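Local coordinates for protein methyltransferase (Pyrococcus horikoshii, PDB 1IXK) that probably transfers a methyl group from S-adenosyl-L-methionine to carbon 5 of cytidines in tRNA, as a member of the RsmB/NOP family of RNA methyltransferases, at residues R45-N50 / G98-Q103; R72-A76 / A105-Y109; E255-Q259 / L287-I291; D266-L272 / I309-L315. The contacts are given in a common frame with arbitrary orientation. Numbering follows the deposited sequence.

Contact 1: residues R45-N50 / G98-Q103; sequences RCFRVN and GLIYIQ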
loop_
_atom_site.group_PDB
_atom_site.type_symbol
_atom_site.label_atom_id
_atom_site.label_comp_id
_atom_site.label_asym_id
_atom_site.label_seq_id
_atom_site.Cartn_x
_atom_site.Cartn_y
_atom_site.Cartn_z
ATOM N N ARG A 45 -11.859 -5.115 10.490
ATOM C CA ARG A 45 -12.416 -4.940 9.155
ATOM C C ARG A 45 -12.587 -3.434 8.964
ATOM O O ARG A 45 -13.233 -2.771 9.776
ATOM C CB ARG A 45 -13.766 -5.660 9.038
ATOM C CG ARG A 45 -14.412 -5.546 7.667
ATOM C CD ARG A 45 -15.600 -6.490 7.493
ATOM N NE ARG A 45 -15.196 -7.891 7.403
ATOM C CZ ARG A 45 -14.963 -8.681 8.449
ATOM N NH1 ARG A 45 -15.098 -8.217 9.686
ATOM N NH2 ARG A 45 -14.582 -9.939 8.255
ATOM N N CYS A 46 -11.992 -2.889 7.908
ATOM C CA CYS A 46 -12.081 -1.454 7.655
ATOM C C CYS A 46 -12.751 -1.154 6.320
ATOM O O CYS A 46 -12.805 -2.005 5.428
ATOM C CB CYS A 46 -10.684 -0.822 7.670
ATOM S SG CYS A 46 -9.614 -1.293 9.069
ATOM N N PHE A 47 -13.270 0.061 6.179
ATOM C CA PHE A 47 -13.919 0.436 4.931
ATOM C C PHE A 47 -13.594 1.867 4.547
ATOM O O PHE A 47 -13.211 2.679 5.385
ATOM C CB PHE A 47 -15.443 0.249 5.042
ATOM C CG PHE A 47 -16.099 1.157 6.047
ATOM C CD1 PHE A 47 -16.428 2.469 5.715
ATOM C CD2 PHE A 47 -16.359 0.710 7.339
ATOM C CE1 PHE A 47 -17.003 3.320 6.653
ATOM C CE2 PHE A 47 -16.936 1.558 8.289
ATOM C CZ PHE A 47 -17.257 2.865 7.946
ATOM N N ARG A 48 -13.768 2.160 3.266
ATOM C CA ARG A 48 -13.508 3.478 2.716
ATOM C C ARG A 48 -14.807 4.013 2.134
ATOM O O ARG A 48 -15.497 3.312 1.403
ATOM C CB ARG A 48 -12.460 3.365 1.610
ATOM C CG ARG A 48 -12.187 4.641 0.837
ATOM C CD ARG A 48 -11.382 4.315 -0.411
ATOM N NE ARG A 48 -12.222 4.036 -1.571
ATOM C CZ ARG A 48 -11.977 3.089 -2.471
ATOM N NH1 ARG A 48 -12.797 2.928 -3.499
ATOM N NH2 ARG A 48 -10.931 2.279 -2.334
ATOM N N VAL A 49 -15.147 5.250 2.469
ATOM C CA VAL A 49 -16.365 5.853 1.937
ATOM C C VAL A 49 -16.113 6.235 0.479
ATOM O O VAL A 49 -15.104 6.873 0.172
ATOM C CB VAL A 49 -16.738 7.136 2.700
ATOM C CG1 VAL A 49 -17.958 7.779 2.056
ATOM C CG2 VAL A 49 -16.997 6.818 4.172
ATOM N N ASN A 50 -17.020 5.845 -0.412
ATOM C CA ASN A 50 -16.875 6.191 -1.819
ATOM C C ASN A 50 -17.508 7.560 -2.025
ATOM O O ASN A 50 -18.722 7.685 -2.217
ATOM C CB ASN A 50 -17.551 5.149 -2.711
ATOM C CG ASN A 50 -17.513 5.531 -4.178
ATOM O OD1 ASN A 50 -16.730 6.389 -4.586
ATOM N ND2 ASN A 50 -18.352 4.891 -4.978
ATOM N N GLY A 98 -22.408 0.294 -3.621
ATOM C CA GLY A 98 -21.158 1.003 -3.848
ATOM C C GLY A 98 -20.900 2.280 -3.067
ATOM O O GLY A 98 -20.175 3.153 -3.547
ATOM N N LEU A 99 -21.470 2.403 -1.872
ATOM C CA LEU A 99 -21.254 3.599 -1.066
ATOM C C LEU A 99 -19.984 3.482 -0.227
ATOM O O LEU A 99 -19.437 4.484 0.232
ATOM C CB LEU A 99 -22.461 3.869 -0.163
ATOM C CG LEU A 99 -23.779 4.097 -0.907
ATOM C CD1 LEU A 99 -24.809 4.673 0.061
ATOM C CD2 LEU A 99 -23.561 5.054 -2.077
ATOM N N ILE A 100 -19.528 2.249 -0.028
ATOM C CA ILE A 100 -18.307 1.984 0.723
ATOM C C ILE A 100 -17.556 0.835 0.064
ATOM O O ILE A 100 -18.140 0.036 -0.673
ATOM C CB ILE A 100 -18.588 1.619 2.205
ATOM C CG1 ILE A 100 -19.517 0.404 2.290
ATOM C CG2 ILE A 100 -19.197 2.816 2.933
ATOM C CD1 ILE A 100 -19.638 -0.161 3.691
ATOM N N TYR A 101 -16.253 0.769 0.316
ATOM C CA TYR A 101 -15.414 -0.285 -0.243
ATOM C C TYR A 101 -14.586 -0.857 0.894
ATOM O O TYR A 101 -14.008 -0.110 1.682
ATOM C CB TYR A 101 -14.502 0.281 -1.334
ATOM C CG TYR A 101 -13.666 -0.769 -2.031
ATOM C CD1 TYR A 101 -12.422 -1.147 -1.529
ATOM C CD2 TYR A 101 -14.133 -1.406 -3.179
ATOM C CE1 TYR A 101 -11.663 -2.139 -2.155
ATOM C CE2 TYR A 101 -13.385 -2.395 -3.812
ATOM C CZ TYR A 101 -12.153 -2.755 -3.294
ATOM O OH TYR A 101 -11.415 -3.728 -3.927
ATOM N N ILE A 102 -14.536 -2.183 0.987
ATOM C CA ILE A 102 -13.783 -2.838 2.054
ATOM C C ILE A 102 -12.337 -3.126 1.652
ATOM O O ILE A 102 -12.080 -3.762 0.637
ATOM C CB ILE A 102 -14.437 -4.178 2.464
ATOM C CG1 ILE A 102 -15.904 -3.958 2.844
ATOM C CG2 ILE A 102 -13.673 -4.788 3.631
ATOM C CD1 ILE A 102 -16.101 -3.095 4.073
ATOM N N GLN A 103 -11.399 -2.650 2.462
ATOM C CA GLN A 103 -9.980 -2.862 2.218
ATOM C C GLN A 103 -9.215 -2.571 3.501
ATOM O O GLN A 103 -9.718 -1.894 4.399
ATOM C CB GLN A 103 -9.477 -1.953 1.086
ATOM C CG GLN A 103 -9.584 -0.465 1.369
ATOM C CD GLN A 103 -9.088 0.391 0.213
ATOM O OE1 GLN A 103 -9.506 1.532 0.057
ATOM N NE2 GLN A 103 -8.184 -0.157 -0.596
HETATM O O HOH W 1 -10.507 -4.438 5.993
#
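G98, at positive phi, is the C-prime residue of the Schellman motif that ends helix 93-96, and its carbonyl O accepts a hydrogen bond from N50 ND2 at 2.9 Å; N50 ND2 also hydrogen-bonds L166 O. L99 turns its side chain away but offers its O to N50 N at 2.8 Å, so the loop at N50 is held by two successive carbonyls. I100 opens strand 100-102 opposite V49, and its CG2 packs on F47 CD1 at 3.9 Å; L59 of helix 56-65 lies against this face. The hydrogen-bonded pair of the ladder is R48 with Y101, R48 N to Y101 O at 2.8 Å and Y101 N to R48 O at 2.9 Å. Strand 100-102 is outermost in the antiparallel four-stranded sheet of the N-terminal RsmF-type domain, whose order is 69-73, 79-82, 46-49, 100-102. Y101 CB lies over one face of the R48 guanidinium, and the tyrosine side chain comes close to G131, a predicted S-adenosyl-L-methionine-binding residue. R48 also bonds G131 O, S134 and Q138, tying the sheet to helix 131-139. I102 pairs with F47, its CD1 3.5 Å from F47 CB. At Q103 the backbone bond, Q103 N to C46 O, is weak at 3.3 Å, and a water accepts from C46 N (2.9 Å) and donates weakly to Q103 O (3.1 Å), whereas Q103 OE1 accepts a 2.9 Å bond from R48 NH2.

Contact 2: residues R72-A76 / A105-Y109; sequences RVPWA and ASSMY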
loop_
_atom_site.group_PDB
_atom_site.type_symbol
_atom_site.label_atom_id
_atom_site.label_comp_id
_atom_site.label_asym_id
_atom_site.label_seq_id
_atom_site.Cartn_x
_atom_site.Cartn_y
_atom_site.Cartn_z
ATOM N N ARG A 72 -11.620 6.370 12.941
ATOM C CA ARG A 72 -10.979 6.868 11.732
ATOM C C ARG A 72 -9.605 6.258 11.490
ATOM O O ARG A 72 -8.891 5.912 12.428
ATOM C CB ARG A 72 -10.832 8.388 11.812
ATOM C CG ARG A 72 -11.770 9.163 10.905
ATOM C CD ARG A 72 -11.443 8.942 9.431
ATOM N NE ARG A 72 -10.049 9.262 9.122
ATOM C CZ ARG A 72 -9.493 10.461 9.288
ATOM N NH1 ARG A 72 -10.211 11.473 9.764
ATOM N NH2 ARG A 72 -8.217 10.649 8.976
ATOM N N VAL A 73 -9.248 6.101 10.219
ATOM C CA VAL A 73 -7.921 5.614 9.888
ATOM C C VAL A 73 -7.193 6.955 9.797
ATOM O O VAL A 73 -7.568 7.824 9.011
ATOM C CB VAL A 73 -7.876 4.862 8.530
ATOM C CG1 VAL A 73 -8.758 3.618 8.592
ATOM C CG2 VAL A 73 -8.330 5.771 7.401
ATOM N N PRO A 74 -6.163 7.148 10.628
ATOM C CA PRO A 74 -5.367 8.379 10.686
ATOM C C PRO A 74 -4.941 9.005 9.358
ATOM O O PRO A 74 -5.070 10.212 9.161
ATOM C CB PRO A 74 -4.165 7.967 11.529
ATOM C CG PRO A 74 -4.738 6.922 12.445
ATOM C CD PRO A 74 -5.580 6.108 11.496
ATOM N N TRP A 75 -4.445 8.175 8.451
ATOM C CA TRP A 75 -3.941 8.641 7.167
ATOM C C TRP A 75 -4.919 8.741 5.999
ATOM O O TRP A 75 -4.505 9.017 4.873
ATOM C CB TRP A 75 -2.750 7.760 6.771
ATOM C CG TRP A 75 -3.037 6.278 6.842
ATOM C CD1 TRP A 75 -3.625 5.511 5.879
ATOM C CD2 TRP A 75 -2.763 5.401 7.942
ATOM N NE1 TRP A 75 -3.727 4.210 6.307
ATOM C CE2 TRP A 75 -3.197 4.111 7.567
ATOM C CE3 TRP A 75 -2.172 5.574 9.203
ATOM C CZ2 TRP A 75 -3.083 3.004 8.414
ATOM C CZ3 TRP A 75 -2.058 4.471 10.048
ATOM C CH2 TRP A 75 -2.503 3.201 9.644
ATOM N N ALA A 76 -6.207 8.527 6.253
ATOM C CA ALA A 76 -7.205 8.602 5.187
ATOM C C ALA A 76 -8.526 9.118 5.745
ATOM O O ALA A 76 -9.181 8.438 6.538
ATOM C CB ALA A 76 -7.398 7.228 4.564
ATOM N N ALA A 105 -6.641 -1.002 6.186
ATOM C CA ALA A 105 -6.291 0.380 6.484
ATOM C C ALA A 105 -5.004 0.781 5.771
ATOM O O ALA A 105 -4.934 1.839 5.150
ATOM C CB ALA A 105 -6.131 0.569 7.987
ATOM N N SER A 106 -3.983 -0.065 5.853
ATOM C CA SER A 106 -2.710 0.249 5.216
ATOM C C SER A 106 -2.836 0.486 3.714
ATOM O O SER A 106 -2.151 1.349 3.163
ATOM C CB SER A 106 -1.686 -0.866 5.485
ATOM O OG SER A 106 -2.085 -2.090 4.892
ATOM N N SER A 107 -3.713 -0.264 3.049
ATOM C CA SER A 107 -3.885 -0.115 1.609
ATOM C C SER A 107 -4.486 1.242 1.218
ATOM O O SER A 107 -4.473 1.612 0.050
ATOM C CB SER A 107 -4.750 -1.259 1.051
ATOM O OG SER A 107 -6.083 -1.182 1.531
HETATM N N MSE A 108 -4.999 1.982 2.198
HETATM C CA MSE A 108 -5.584 3.294 1.940
HETATM C C MSE A 108 -4.515 4.387 1.880
HETATM O O MSE A 108 -4.712 5.430 1.256
HETATM C CB MSE A 108 -6.595 3.651 3.039
HETATM C CG MSE A 108 -7.820 2.743 3.110
HETATM SE SE MSE A 108 -9.013 3.273 4.395
HETATM C CE MSE A 108 -9.891 1.736 4.674
ATOM N N TYR A 109 -3.374 4.135 2.509
ATOM C CA TYR A 109 -2.299 5.122 2.555
ATOM C C TYR A 109 -1.698 5.531 1.200
ATOM O O TYR A 109 -1.622 6.719 0.894
ATOM C CB TYR A 109 -1.179 4.621 3.485
ATOM C CG TYR A 109 -0.283 5.705 4.068
ATOM C CD1 TYR A 109 -0.261 6.991 3.532
ATOM C CD2 TYR A 109 0.565 5.428 5.140
ATOM C CE1 TYR A 109 0.583 7.975 4.048
ATOM C CE2 TYR A 109 1.415 6.405 5.662
ATOM C CZ TYR A 109 1.417 7.672 5.108
ATOM O OH TYR A 109 2.260 8.640 5.604
#
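One direct hydrogen bond joins the turn to the helix: W75 NE1 donates to A105 O at 2.9 Å with nearly linear geometry. That carbonyl also accepts M108 N. The aromatic contact is an offset stack of the W75 five-membered ring on the Y109 ring, centroids 4.8 Å apart and planes at 19°, with W75 CB making a CH-pi contact 4.1 Å from the Y109 ring centroid. Apolar packing fills the remainder: V73 CG1 meets A105 CB at 4.1 Å, V73 CG2 the selenium SE of selenomethionine M108 at 4.0 Å, and A76 CB M108 CB at 4.0 Å. The type I turn V73 to A76, where edge strand 69-73 leads toward strand 79-82, brings these side chains to the helix, while R72 NE and NH2 bond V73 O on the turn itself. S106 lies near C247, the predicted nucleophile. The indole N-H is thus satisfied by a buried main-chain carbonyl while one ring face stacks on Y109, joining the N-terminal sheet to the helix beside the probable active site.

Contact 3: residues E255-Q259 / L287-I291; sequences EFVIQ and LSEEI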
loop_
_atom_site.group_PDB
_atom_site.type_symbol
_atom_site.label_atom_id
_atom_site.label_comp_id
_atom_site.label_asym_id
_atom_site.label_seq_id
_atom_site.Cartn_x
_atom_site.Cartn_y
_atom_site.Cartn_z
ATOM N N GLU A 255 13.883 0.088 1.982
ATOM C CA GLU A 255 14.954 1.082 2.048
ATOM C C GLU A 255 16.056 0.892 1.007
ATOM O O GLU A 255 16.547 1.865 0.429
ATOM C CB GLU A 255 15.580 1.089 3.446
ATOM C CG GLU A 255 14.681 1.685 4.532
ATOM C CD GLU A 255 13.727 0.685 5.169
ATOM O OE1 GLU A 255 13.668 -0.478 4.721
ATOM O OE2 GLU A 255 13.029 1.076 6.129
ATOM N N PHE A 256 16.460 -0.354 0.779
ATOM C CA PHE A 256 17.513 -0.649 -0.199
ATOM C C PHE A 256 17.101 -0.244 -1.614
ATOM O O PHE A 256 17.917 0.254 -2.395
ATOM C CB PHE A 256 17.843 -2.144 -0.198
ATOM C CG PHE A 256 18.698 -2.590 0.957
ATOM C CD1 PHE A 256 18.867 -1.788 2.080
ATOM C CD2 PHE A 256 19.308 -3.841 0.932
ATOM C CE1 PHE A 256 19.633 -2.223 3.165
ATOM C CE2 PHE A 256 20.073 -4.286 2.010
ATOM C CZ PHE A 256 20.233 -3.473 3.129
ATOM N N VAL A 257 15.839 -0.479 -1.950
ATOM C CA VAL A 257 15.341 -0.134 -3.274
ATOM C C VAL A 257 15.269 1.379 -3.411
ATOM O O VAL A 257 15.626 1.935 -4.453
ATOM C CB VAL A 257 13.942 -0.732 -3.519
ATOM C CG1 VAL A 257 13.406 -0.277 -4.872
ATOM C CG2 VAL A 257 14.012 -2.248 -3.458
ATOM N N ILE A 258 14.806 2.045 -2.355
ATOM C CA ILE A 258 14.703 3.502 -2.371
ATOM C C ILE A 258 16.096 4.145 -2.440
ATOM O O ILE A 258 16.296 5.111 -3.175
ATOM C CB ILE A 258 13.933 4.022 -1.131
ATOM C CG1 ILE A 258 12.516 3.439 -1.134
ATOM C CG2 ILE A 258 13.838 5.547 -1.158
ATOM C CD1 ILE A 258 11.785 3.656 -2.437
ATOM N N GLN A 259 17.054 3.614 -1.682
ATOM C CA GLN A 259 18.409 4.162 -1.726
ATOM C C GLN A 259 18.961 3.997 -3.143
ATOM O O GLN A 259 19.610 4.897 -3.686
ATOM C CB GLN A 259 19.333 3.440 -0.746
ATOM C CG GLN A 259 20.749 4.014 -0.751
ATOM C CD GLN A 259 20.798 5.435 -0.217
ATOM O OE1 GLN A 259 20.553 5.670 0.958
ATOM N NE2 GLN A 259 21.106 6.387 -1.084
ATOM N N LEU A 287 22.423 4.422 5.377
ATOM C CA LEU A 287 21.690 4.908 4.221
ATOM C C LEU A 287 21.539 6.421 4.324
ATOM O O LEU A 287 21.823 7.004 5.367
ATOM C CB LEU A 287 20.308 4.252 4.157
ATOM C CG LEU A 287 20.323 2.722 4.093
ATOM C CD1 LEU A 287 18.893 2.193 3.944
ATOM C CD2 LEU A 287 21.185 2.274 2.915
ATOM N N SER A 288 21.089 7.046 3.244
ATOM C CA SER A 288 20.906 8.494 3.224
ATOM C C SER A 288 19.880 8.928 4.267
ATOM O O SER A 288 18.844 8.285 4.433
ATOM C CB SER A 288 20.441 8.945 1.841
ATOM O OG SER A 288 21.361 8.539 0.841
ATOM N N GLU A 289 20.178 10.017 4.969
ATOM C CA GLU A 289 19.269 10.549 5.978
ATOM C C GLU A 289 17.934 10.865 5.305
ATOM O O GLU A 289 16.884 10.829 5.940
ATOM C CB GLU A 289 19.862 11.820 6.600
ATOM C CG GLU A 289 18.954 12.556 7.587
ATOM C CD GLU A 289 18.777 11.843 8.922
ATOM O OE1 GLU A 289 19.423 10.801 9.150
ATOM O OE2 GLU A 289 17.988 12.338 9.756
ATOM N N GLU A 290 17.984 11.166 4.012
ATOM C CA GLU A 290 16.787 11.486 3.239
ATOM C C GLU A 290 15.741 10.363 3.306
ATOM O O GLU A 290 14.538 10.609 3.178
ATOM C CB GLU A 290 17.186 11.781 1.782
ATOM C CG GLU A 290 16.046 11.818 0.776
ATOM C CD GLU A 290 16.447 12.471 -0.549
ATOM O OE1 GLU A 290 17.587 12.238 -1.020
ATOM O OE2 GLU A 290 15.621 13.214 -1.123
ATOM N N ILE A 291 16.204 9.140 3.529
ATOM C CA ILE A 291 15.316 7.982 3.628
ATOM C C ILE A 291 14.329 8.125 4.790
ATOM O O ILE A 291 13.283 7.480 4.801
ATOM C CB ILE A 291 16.132 6.676 3.803
ATOM C CG1 ILE A 291 16.983 6.429 2.557
ATOM C CG2 ILE A 291 15.202 5.485 4.024
ATOM C CD1 ILE A 291 16.174 6.194 1.308
#
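Q259, I291 and L287 carry most of this interface between helix 255-264 and the loop that leads into strand 295-297. The Q259 side chain binds the backbone N and the hydroxyl of S288: its OE1 accepts S288 N at 2.7 Å, almost in line, and its NE2 donates to S288 OG at 2.9 Å. NE2 also bonds D263 one turn along the helix. I291, in the 3-10 segment that begins at E289, faces the helix, with CD1 3.5 Å from I258 CG2 and CG2 3.9 Å from E255 CG; L269 of strand 267-270 borders the same apolar patch. L287 packs beside them, its CD1 3.5 Å from E255 CB and 4.4 Å from F256 CD1, near the plane of that ring. The carboxylate of E255 turns from the loop to a salt bridge with R296. This is structural packing in the methyltransferase domain, away from the predicted cofactor and nucleophile sites. A single glutamine amide, acting as donor and acceptor at once, fixes the loop backbone and the serine hydroxyl, while apolar contacts supply the remaining fit.

Contact 4: residues D266-L272 / I309-L315; sequences DVELLPL and IAKIRKL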
loop_
_atom_site.group_PDB
_atom_site.type_symbol
_atom_site.label_atom_id
_atom_site.label_comp_id
_atom_site.label_asym_id
_atom_site.label_seq_id
_atom_site.Cartn_x
_atom_site.Cartn_y
_atom_site.Cartn_z
ATOM N N ASP A 266 17.340 10.729 -11.064
ATOM C CA ASP A 266 17.264 12.126 -10.665
ATOM C C ASP A 266 15.944 12.340 -9.924
ATOM O O ASP A 266 14.991 12.903 -10.466
ATOM C CB ASP A 266 17.347 13.016 -11.902
ATOM C CG ASP A 266 18.632 12.804 -12.673
ATOM O OD1 ASP A 266 19.708 13.102 -12.116
ATOM O OD2 ASP A 266 18.573 12.325 -13.828
ATOM N N VAL A 267 15.906 11.867 -8.682
ATOM C CA VAL A 267 14.719 11.967 -7.842
ATOM C C VAL A 267 15.062 12.408 -6.423
ATOM O O VAL A 267 16.223 12.389 -6.015
ATOM C CB VAL A 267 13.988 10.608 -7.740
ATOM C CG1 VAL A 267 13.595 10.118 -9.131
ATOM C CG2 VAL A 267 14.886 9.585 -7.040
ATOM N N GLU A 268 14.031 12.793 -5.676
ATOM C CA GLU A 268 14.190 13.219 -4.295
ATOM C C GLU A 268 12.960 12.713 -3.541
ATOM O O GLU A 268 11.903 12.512 -4.136
ATOM C CB GLU A 268 14.250 14.746 -4.204
ATOM C CG GLU A 268 12.939 15.435 -4.560
ATOM C CD GLU A 268 13.080 16.943 -4.688
ATOM O OE1 GLU A 268 14.175 17.471 -4.403
ATOM O OE2 GLU A 268 12.096 17.602 -5.076
ATOM N N LEU A 269 13.096 12.498 -2.241
ATOM C CA LEU A 269 11.962 12.030 -1.457
ATOM C C LEU A 269 11.219 13.207 -0.842
ATOM O O LEU A 269 11.829 14.220 -0.494
ATOM C CB LEU A 269 12.432 11.088 -0.347
ATOM C CG LEU A 269 13.115 9.781 -0.765
ATOM C CD1 LEU A 269 13.404 8.956 0.474
ATOM C CD2 LEU A 269 12.233 9.000 -1.729
ATOM N N LEU A 270 9.900 13.079 -0.728
ATOM C CA LEU A 270 9.080 14.123 -0.127
ATOM C C LEU A 270 8.578 13.602 1.218
ATOM O O LEU A 270 8.379 12.397 1.393
ATOM C CB LEU A 270 7.897 14.477 -1.035
ATOM C CG LEU A 270 8.257 14.978 -2.440
ATOM C CD1 LEU A 270 6.984 15.265 -3.220
ATOM C CD2 LEU A 270 9.118 16.234 -2.346
ATOM N N PRO A 271 8.370 14.506 2.189
ATOM C CA PRO A 271 7.897 14.142 3.528
ATOM C C PRO A 271 6.516 13.495 3.563
ATOM O O PRO A 271 5.613 13.907 2.839
ATOM C CB PRO A 271 7.901 15.478 4.274
ATOM C CG PRO A 271 8.945 16.272 3.568
ATOM C CD PRO A 271 8.690 15.943 2.123
ATOM N N LEU A 272 6.378 12.475 4.404
ATOM C CA LEU A 272 5.112 11.777 4.611
ATOM C C LEU A 272 4.844 11.878 6.107
ATOM O O LEU A 272 5.763 11.758 6.915
ATOM C CB LEU A 272 5.210 10.315 4.177
ATOM C CG LEU A 272 5.217 10.115 2.660
ATOM C CD1 LEU A 272 5.483 8.651 2.336
ATOM C CD2 LEU A 272 3.887 10.561 2.073
ATOM N N ILE A 309 6.300 2.823 2.894
ATOM C CA ILE A 309 5.851 3.728 1.854
ATOM C C ILE A 309 6.816 4.891 1.683
ATOM O O ILE A 309 7.325 5.427 2.664
ATOM C CB ILE A 309 4.441 4.297 2.165
ATOM C CG1 ILE A 309 4.000 5.228 1.029
ATOM C CG2 ILE A 309 4.458 5.040 3.498
ATOM C CD1 ILE A 309 2.550 5.705 1.140
ATOM N N ALA A 310 7.051 5.274 0.431
ATOM C CA ALA A 310 7.938 6.389 0.118
ATOM C C ALA A 310 7.321 7.232 -0.985
ATOM O O ALA A 310 6.726 6.700 -1.926
ATOM C CB ALA A 310 9.302 5.878 -0.321
ATOM N N LYS A 311 7.463 8.550 -0.872
ATOM C CA LYS A 311 6.918 9.459 -1.872
ATOM C C LYS A 311 8.086 10.073 -2.634
ATOM O O LYS A 311 8.898 10.814 -2.073
ATOM C CB LYS A 311 6.082 10.545 -1.194
ATOM C CG LYS A 311 5.372 11.466 -2.162
ATOM C CD LYS A 311 4.296 12.257 -1.431
ATOM C CE LYS A 311 3.583 13.209 -2.365
ATOM N NZ LYS A 311 2.317 13.710 -1.750
ATOM N N ILE A 312 8.150 9.767 -3.920
ATOM C CA ILE A 312 9.242 10.221 -4.774
ATOM C C ILE A 312 8.863 11.293 -5.794
ATOM O O ILE A 312 7.857 11.166 -6.487
ATOM C CB ILE A 312 9.822 9.005 -5.542
ATOM C CG1 ILE A 312 10.252 7.927 -4.546
ATOM C CG2 ILE A 312 10.974 9.437 -6.427
ATOM C CD1 ILE A 312 10.671 6.607 -5.197
ATOM N N ARG A 313 9.669 12.348 -5.878
ATOM C CA ARG A 313 9.440 13.406 -6.860
ATOM C C ARG A 313 10.575 13.345 -7.889
ATOM O O ARG A 313 11.746 13.271 -7.521
ATOM C CB ARG A 313 9.424 14.791 -6.196
ATOM C CG ARG A 313 9.192 15.916 -7.202
ATOM C CD ARG A 313 9.097 17.300 -6.558
ATOM N NE ARG A 313 8.999 18.323 -7.597
ATOM C CZ ARG A 313 10.039 18.954 -8.140
ATOM N NH1 ARG A 313 11.273 18.690 -7.739
ATOM N NH2 ARG A 313 9.844 19.823 -9.119
ATOM N N LYS A 314 10.227 13.364 -9.173
ATOM C CA LYS A 314 11.229 13.310 -10.234
ATOM C C LYS A 314 11.729 14.721 -10.499
ATOM O O LYS A 314 10.942 15.643 -10.679
ATOM C CB LYS A 314 10.627 12.712 -11.508
ATOM C CG LYS A 314 11.601 12.522 -12.664
ATOM C CD LYS A 314 10.935 11.722 -13.793
ATOM C CE LYS A 314 11.853 11.539 -14.996
ATOM N NZ LYS A 314 11.191 10.726 -16.073
ATOM N N LEU A 315 13.049 14.874 -10.510
ATOM C CA LEU A 315 13.692 16.173 -10.716
ATOM C C LEU A 315 13.773 16.601 -12.178
ATOM O O LEU A 315 13.354 17.738 -12.472
ATOM C CB LEU A 315 15.099 16.144 -10.111
ATOM C CG LEU A 315 15.218 16.225 -8.584
ATOM C CD1 LEU A 315 14.118 15.426 -7.905
ATOM C CD2 LEU A 315 16.588 15.724 -8.178
ATOM O OXT LEU A 315 14.269 15.805 -13.002
HETATM O O HOH W 2 8.730 9.782 1.365
#
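V267 lies over I312, its CB 3.5 Å from I312 CG2, while L269 CD2 approaches I312 CG1 at 3.6 Å, so one isoleucine is shared by two neighbours on the same face. Beneath these side chains runs an antiparallel ladder, with segment axes 4.6 Å apart and N-to-C directions at 138°. E268 and R313 form its clear hydrogen-bonded pair: E268 N to R313 O at 3.0 Å and R313 N to E268 O at 2.8 Å. Their side chains add a salt bridge on the other face, E268 OE2 to R313 NH1 at 3.0 Å. Further bonds extend the pairing, L315 N to D266 O at 2.8 Å beside the C-terminal carboxylate and L270 N to K311 O at 2.8 Å. Between L270 and K311 a water, rather than a second direct bond, connects L270 O (2.6 Å) and K311 N (2.9 Å). L272 points toward 309-311, with CD1 3.9 Å from I309 CG2 and CD2 3.9 Å from K311 CD. As is usual in the Rossmann-like class I methyltransferase fold, the last strand is antiparallel and inserted between two others: 307-314 lies between 240-246 and 267-270. Helix 255-264 packs on the V267 and L269 face through I258 and L262, whereas L272 and I309 meet helix 105-114 at Y109 and A113, and K311 NZ bonds A113 O.

How the contacts relate
From the N terminus, contact 1 closes a loop from strand 46-49 to strand 100-102, and contact 2, closing the chain between 76 and 105, crosses it: 72-76 lies inside that loop, 105-109 just beyond. M108 CE lies 3.5 Å from F47 O, so the helix packs against the sheet. Contacts 3 and 4 follow in series, closing 259 to 287 and 272 to 309; they also cross, and E290 OE2 probably bonds L269 N. Contacts 1 and 3 lie on opposite sides of the chain's centre, about 33 Å apart between centres. Helix 105-114 bridges the four-stranded N-terminal sheet and the methyltransferase sheet, Y109 of contact 2 packing on L272 and I309 of contact 4.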